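Local structure of lovastatin nonaketide synthase, polyketide synthase component (Aspergillus terreus, 7CPX) at residues Glu1867-His1879 and Phe1888-Asn1900. The protein assembles the dihydromonacolin L nonaketide of lovastatin from malonyl-CoA, using S-adenosylmethionine for methylation and NADPH for reduction, as an iterative homodimeric polyketide synthase partnered by lovC. The protein carries 2 engineered substitutions. Sequence-based numbering, arbitrary orientation.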
loop_
_atom_site.group_PDB
_atom_site.type_symbol
_atom_site.label_atom_id
_atom_site.label_comp_id
_atom_site.label_asym_id
_atom_site.label_seq_id
_atom_site.Cartn_x
_atom_site.Cartn_y
_atom_site.Cartn_z
ATOM N N GLU A 1867 31.347 -18.921 -54.038
ATOM C CA GLU A 1867 30.183 -19.166 -54.886
ATOM C C GLU A 1867 28.884 -18.911 -54.128
ATOM O O GLU A 1867 27.934 -19.696 -54.188
ATOM C CB GLU A 1867 30.217 -20.588 -55.444
ATOM C CG GLU A 1867 31.497 -20.928 -56.189
ATOM C CD GLU A 1867 31.511 -22.353 -56.703
ATOM O OE1 GLU A 1867 30.512 -23.073 -56.491
ATOM O OE2 GLU A 1867 32.522 -22.755 -57.317
ATOM N N THR A 1868 28.842 -17.793 -53.407
ATOM C CA THR A 1868 27.638 -17.437 -52.670
ATOM C C THR A 1868 26.484 -17.257 -53.646
ATOM O O THR A 1868 26.442 -16.280 -54.402
ATOM C CB THR A 1868 27.856 -16.163 -51.853
ATOM O OG1 THR A 1868 28.974 -16.343 -50.974
ATOM C CG2 THR A 1868 26.618 -15.838 -51.033
ATOM N N LYS A 1869 25.543 -18.194 -53.630
ATOM C CA LYS A 1869 24.423 -18.169 -54.557
ATOM C C LYS A 1869 23.392 -17.139 -54.123
ATOM O O LYS A 1869 23.128 -16.964 -52.929
ATOM C CB LYS A 1869 23.770 -19.547 -54.641
ATOM C CG LYS A 1869 24.742 -20.692 -54.889
ATOM C CD LYS A 1869 25.481 -20.552 -56.214
ATOM C CE LYS A 1869 24.539 -20.681 -57.400
ATOM N NZ LYS A 1869 25.273 -20.684 -58.694
ATOM N N THR A 1870 22.806 -16.464 -55.108
ATOM C CA THR A 1870 21.750 -15.485 -54.883
ATOM C C THR A 1870 20.412 -16.179 -55.103
ATOM O O THR A 1870 20.119 -16.647 -56.208
ATOM C CB THR A 1870 21.907 -14.285 -55.813
ATOM O OG1 THR A 1870 23.170 -13.654 -55.572
ATOM C CG2 THR A 1870 20.787 -13.280 -55.582
ATOM N N ILE A 1871 19.606 -16.240 -54.051
ATOM C CA ILE A 1871 18.307 -16.897 -54.077
ATOM C C ILE A 1871 17.241 -15.815 -53.991
ATOM O O ILE A 1871 17.154 -15.095 -52.992
ATOM C CB ILE A 1871 18.162 -17.907 -52.932
ATOM C CG1 ILE A 1871 19.320 -18.905 -52.954
ATOM C CG2 ILE A 1871 16.829 -18.632 -53.038
ATOM C CD1 ILE A 1871 19.323 -19.859 -51.784
ATOM N N TYR A 1872 16.433 -15.697 -55.037
ATOM C CA TYR A 1872 15.272 -14.813 -55.029
ATOM C C TYR A 1872 14.130 -15.580 -54.378
ATOM O O TYR A 1872 13.523 -16.458 -54.993
ATOM C CB TYR A 1872 14.925 -14.370 -56.444
ATOM C CG TYR A 1872 16.075 -13.709 -57.169
ATOM C CD1 TYR A 1872 17.046 -14.466 -57.807
ATOM C CD2 TYR A 1872 16.190 -12.327 -57.215
ATOM C CE1 TYR A 1872 18.098 -13.868 -58.471
ATOM C CE2 TYR A 1872 17.238 -11.720 -57.876
ATOM C CZ TYR A 1872 18.190 -12.495 -58.502
ATOM O OH TYR A 1872 19.239 -11.896 -59.163
ATOM N N VAL A 1873 13.845 -15.252 -53.125
ATOM C CA VAL A 1873 12.974 -16.072 -52.294
ATOM C C VAL A 1873 11.520 -15.813 -52.659
ATOM O O VAL A 1873 11.066 -14.662 -52.686
ATOM C CB VAL A 1873 13.226 -15.789 -50.806
ATOM C CG1 VAL A 1873 12.359 -16.680 -49.943
ATOM C CG2 VAL A 1873 14.692 -15.993 -50.471
ATOM N N HIS A 1874 10.786 -16.888 -52.942
ATOM C CA HIS A 1874 9.340 -16.833 -53.096
ATOM C C HIS A 1874 8.634 -17.128 -51.782
ATOM O O HIS A 1874 7.642 -16.473 -51.447
ATOM C CB HIS A 1874 8.881 -17.838 -54.155
ATOM C CG HIS A 1874 9.339 -17.513 -55.541
ATOM N ND1 HIS A 1874 10.617 -17.083 -55.822
ATOM C CD2 HIS A 1874 8.689 -17.563 -56.727
ATOM C CE1 HIS A 1874 10.733 -16.874 -57.120
ATOM N NE2 HIS A 1874 9.578 -17.158 -57.693
ATOM N N PHE A 1875 9.138 -18.108 -51.034
ATOM C CA PHE A 1875 8.565 -18.495 -49.755
ATOM C C PHE A 1875 9.687 -18.729 -48.756
ATOM O O PHE A 1875 10.789 -19.143 -49.123
ATOM C CB PHE A 1875 7.705 -19.755 -49.888
ATOM C CG PHE A 1875 6.604 -19.631 -50.899
ATOM C CD1 PHE A 1875 5.367 -19.131 -50.537
ATOM C CD2 PHE A 1875 6.808 -20.010 -52.213
ATOM C CE1 PHE A 1875 4.352 -19.013 -51.465
ATOM C CE2 PHE A 1875 5.800 -19.894 -53.147
ATOM C CZ PHE A 1875 4.569 -19.395 -52.773
ATOM N N SER A 1876 9.395 -18.461 -47.486
ATOM C CA SER A 1876 10.406 -18.608 -46.448
ATOM C C SER A 1876 9.745 -18.918 -45.114
ATOM O O SER A 1876 8.537 -18.744 -44.948
ATOM C CB SER A 1876 11.265 -17.347 -46.315
ATOM O OG SER A 1876 10.496 -16.256 -45.841
ATOM N N CYS A 1877 10.554 -19.389 -44.174
ATOM C CA CYS A 1877 10.087 -19.600 -42.811
ATOM C C CYS A 1877 10.407 -18.372 -41.963
ATOM O O CYS A 1877 11.570 -17.960 -41.900
ATOM C CB CYS A 1877 10.737 -20.836 -42.202
ATOM S SG CYS A 1877 10.235 -21.156 -40.500
ATOM N N PRO A 1878 9.417 -17.762 -41.305
ATOM C CA PRO A 1878 9.705 -16.532 -40.546
ATOM C C PRO A 1878 10.775 -16.710 -39.486
ATOM O O PRO A 1878 11.581 -15.796 -39.271
ATOM C CB PRO A 1878 8.353 -16.177 -39.911
ATOM C CG PRO A 1878 7.335 -16.984 -40.627
ATOM C CD PRO A 1878 8.020 -18.197 -41.147
ATOM N N HIS A 1879 10.805 -17.856 -38.817
ATOM C CA HIS A 1879 11.707 -18.097 -37.701
ATOM C C HIS A 1879 12.924 -18.886 -38.164
ATOM O O HIS A 1879 12.807 -19.819 -38.964
ATOM C CB HIS A 1879 10.987 -18.858 -36.590
ATOM C CG HIS A 1879 9.554 -18.460 -36.423
ATOM N ND1 HIS A 1879 9.174 -17.314 -35.759
ATOM C CD2 HIS A 1879 8.410 -19.051 -36.839
ATOM C CE1 HIS A 1879 7.856 -17.217 -35.771
ATOM N NE2 HIS A 1879 7.369 -18.259 -36.420
ATOM N N PHE A 1888 21.649 -20.695 -36.420
ATOM C CA PHE A 1888 20.240 -20.558 -36.759
ATOM C C PHE A 1888 20.118 -20.033 -38.178
ATOM O O PHE A 1888 20.714 -19.006 -38.520
ATOM C CB PHE A 1888 19.528 -19.622 -35.782
ATOM C CG PHE A 1888 19.356 -20.198 -34.411
ATOM C CD1 PHE A 1888 20.402 -20.192 -33.507
ATOM C CD2 PHE A 1888 18.147 -20.746 -34.022
ATOM C CE1 PHE A 1888 20.247 -20.721 -32.244
ATOM C CE2 PHE A 1888 17.982 -21.273 -32.760
ATOM C CZ PHE A 1888 19.035 -21.264 -31.868
ATOM N N PHE A 1889 19.347 -20.738 -38.998
ATOM C CA PHE A 1889 19.155 -20.387 -40.396
ATOM C C PHE A 1889 17.670 -20.401 -40.717
ATOM O O PHE A 1889 16.933 -21.276 -40.253
ATOM C CB PHE A 1889 19.892 -21.360 -41.318
ATOM C CG PHE A 1889 21.342 -21.538 -40.976
ATOM C CD1 PHE A 1889 21.733 -22.456 -40.018
ATOM C CD2 PHE A 1889 22.315 -20.792 -41.616
ATOM C CE1 PHE A 1889 23.065 -22.625 -39.701
ATOM C CE2 PHE A 1889 23.650 -20.956 -41.306
ATOM C CZ PHE A 1889 24.026 -21.874 -40.346
ATOM N N TYR A 1890 17.237 -19.432 -41.516
ATOM C CA TYR A 1890 15.854 -19.362 -41.963
ATOM C C TYR A 1890 15.678 -20.251 -43.185
ATOM O O TYR A 1890 16.415 -20.119 -44.164
ATOM C CB TYR A 1890 15.468 -17.926 -42.308
ATOM C CG TYR A 1890 15.561 -16.952 -41.159
ATOM C CD1 TYR A 1890 14.491 -16.762 -40.297
ATOM C CD2 TYR A 1890 16.706 -16.199 -40.954
ATOM C CE1 TYR A 1890 14.567 -15.861 -39.254
ATOM C CE2 TYR A 1890 16.791 -15.296 -39.915
ATOM C CZ TYR A 1890 15.719 -15.130 -39.066
ATOM O OH TYR A 1890 15.802 -14.233 -38.026
ATOM N N LEU A 1891 14.702 -21.147 -43.134
ATOM C CA LEU A 1891 14.433 -22.012 -44.274
ATOM C C LEU A 1891 13.747 -21.192 -45.358
ATOM O O LEU A 1891 12.660 -20.647 -45.136
ATOM C CB LEU A 1891 13.572 -23.199 -43.854
ATOM C CG LEU A 1891 13.376 -24.330 -44.871
ATOM C CD1 LEU A 1891 12.415 -23.932 -45.982
ATOM C CD2 LEU A 1891 14.710 -24.762 -45.457
ATOM N N VAL A 1892 14.375 -21.105 -46.528
ATOM C CA VAL A 1892 13.869 -20.294 -47.625
ATOM C C VAL A 1892 13.717 -21.171 -48.857
ATOM O O VAL A 1892 14.423 -22.169 -49.027
ATOM C CB VAL A 1892 14.797 -19.096 -47.925
ATOM C CG1 VAL A 1892 14.964 -18.235 -46.686
ATOM C CG2 VAL A 1892 16.148 -19.585 -48.425
ATOM N N GLN A 1893 12.782 -20.788 -49.719
ATOM C CA GLN A 1893 12.554 -21.446 -50.995
ATOM C C GLN A 1893 12.389 -20.375 -52.059
ATOM O O GLN A 1893 11.797 -19.326 -51.798
ATOM C CB GLN A 1893 11.311 -22.341 -50.945
ATOM C CG GLN A 1893 10.974 -23.031 -52.257
ATOM C CD GLN A 1893 9.698 -23.846 -52.170
ATOM O OE1 GLN A 1893 8.941 -23.731 -51.207
ATOM N NE2 GLN A 1893 9.455 -24.675 -53.178
ATOM N N GLY A 1894 12.913 -20.629 -53.251
ATOM C CA GLY A 1894 12.739 -19.670 -54.322
ATOM C C GLY A 1894 13.675 -19.938 -55.482
ATOM O O GLY A 1894 14.360 -20.959 -55.536
ATOM N N HIS A 1895 13.690 -18.981 -56.403
ATOM C CA HIS A 1895 14.416 -19.125 -57.653
ATOM C C HIS A 1895 15.903 -18.842 -57.479
ATOM O O HIS A 1895 16.325 -18.130 -56.566
ATOM C CB HIS A 1895 13.850 -18.176 -58.709
ATOM C CG HIS A 1895 12.492 -18.562 -59.204
ATOM N ND1 HIS A 1895 11.733 -17.735 -60.005
ATOM C CD2 HIS A 1895 11.757 -19.684 -59.019
ATOM C CE1 HIS A 1895 10.590 -18.331 -60.292
ATOM N NE2 HIS A 1895 10.579 -19.514 -59.704
ATOM N N VAL A 1896 16.696 -19.428 -58.368
ATOM C CA VAL A 1896 18.081 -19.036 -58.589
ATOM C C VAL A 1896 18.290 -18.932 -60.091
ATOM O O VAL A 1896 17.782 -19.759 -60.855
ATOM C CB VAL A 1896 19.083 -20.028 -57.961
ATOM C CG1 VAL A 1896 18.942 -20.030 -56.455
ATOM C CG2 VAL A 1896 18.886 -21.428 -58.517
ATOM N N GLN A 1897 19.021 -17.905 -60.514
ATOM C CA GLN A 1897 19.239 -17.641 -61.931
ATOM C C GLN A 1897 20.470 -18.413 -62.393
ATOM O O GLN A 1897 21.598 -18.092 -62.005
ATOM C CB GLN A 1897 19.396 -16.145 -62.182
ATOM C CG GLN A 1897 18.113 -15.357 -61.985
ATOM C CD GLN A 1897 18.271 -13.891 -62.331
ATOM O OE1 GLN A 1897 19.387 -13.384 -62.438
ATOM N NE2 GLN A 1897 17.150 -13.204 -62.512
ATOM N N GLU A 1898 20.246 -19.431 -63.221
ATOM C CA GLU A 1898 21.316 -20.236 -63.807
ATOM C C GLU A 1898 21.123 -20.218 -65.318
ATOM O O GLU A 1898 20.269 -20.935 -65.850
ATOM C CB GLU A 1898 21.300 -21.660 -63.260
ATOM C CG GLU A 1898 21.546 -21.752 -61.763
ATOM C CD GLU A 1898 22.946 -21.322 -61.372
ATOM O OE1 GLU A 1898 23.778 -21.106 -62.278
ATOM O OE2 GLU A 1898 23.215 -21.202 -60.160
ATOM N N GLY A 1899 21.911 -19.400 -66.010
ATOM C CA GLY A 1899 21.718 -19.240 -67.442
ATOM C C GLY A 1899 20.330 -18.744 -67.782
ATOM O O GLY A 1899 19.714 -19.228 -68.740
ATOM N N ASN A 1900 19.818 -17.791 -67.003
ATOM C CA ASN A 1900 18.462 -17.261 -67.105
ATOM C C ASN A 1900 17.401 -18.285 -66.726
ATOM O O ASN A 1900 16.204 -18.003 -66.861
ATOM C CB ASN A 1900 18.164 -16.716 -68.507
ATOM C CG ASN A 1900 19.011 -15.509 -68.854
ATOM O OD1 ASN A 1900 19.482 -14.793 -67.971
ATOM N ND2 ASN A 1900 19.205 -15.273 -70.145
#
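A classic beta bulge shifts the register by one residue in the antiparallel hairpin of strands 1869-1883 and 1887-1898, where His1874 and Phe1875 together face Gln1893. Both of their backbone N atoms donate to Gln1893 O, at 2.9 Å from His1874 N and 3.0 Å from Phe1875 N, and Gln1893 N returns a bond to Phe1875 O. On one side of the bulge Cys1877 N binds Leu1891 O; on the other, Tyr1872 and His1895 form a hydrogen-bonded pair. Tyr1872 O accepts twice, from His1895 N and, across the opposite face of its carbonyl plane, from His1874 ND1 at 3.1 Å. That second bond lies in the imidazole plane and probably helps to set the rotation of the ring, which turns its edge to the face of His1895, centroids 3.8 Å apart and planes at 52°. His1874 CG stands beside its own backbone N (chi1 -67°), bringing the ring back over the neighbouring strand. Ile1871 and Val1896 lie side by side, pointing the same way, their CG1 atoms 3.7 Å apart, and Val1873 crosses Val1892 at about a right angle, both its methyls against CB. Near the hairpin's open end the bent Lys1869 chain brings NZ into a salt bridge on the syn lone pair of Glu1898 OE2, 2.6 Å away. Beyond the pair, strands 1915-1918 and 2128-2130 bind the other edge of 1869-1883. The carbonyl of Tyr1872 probably biases the His1874 imidazole, if neutral, toward the ND1-protonated tautomer.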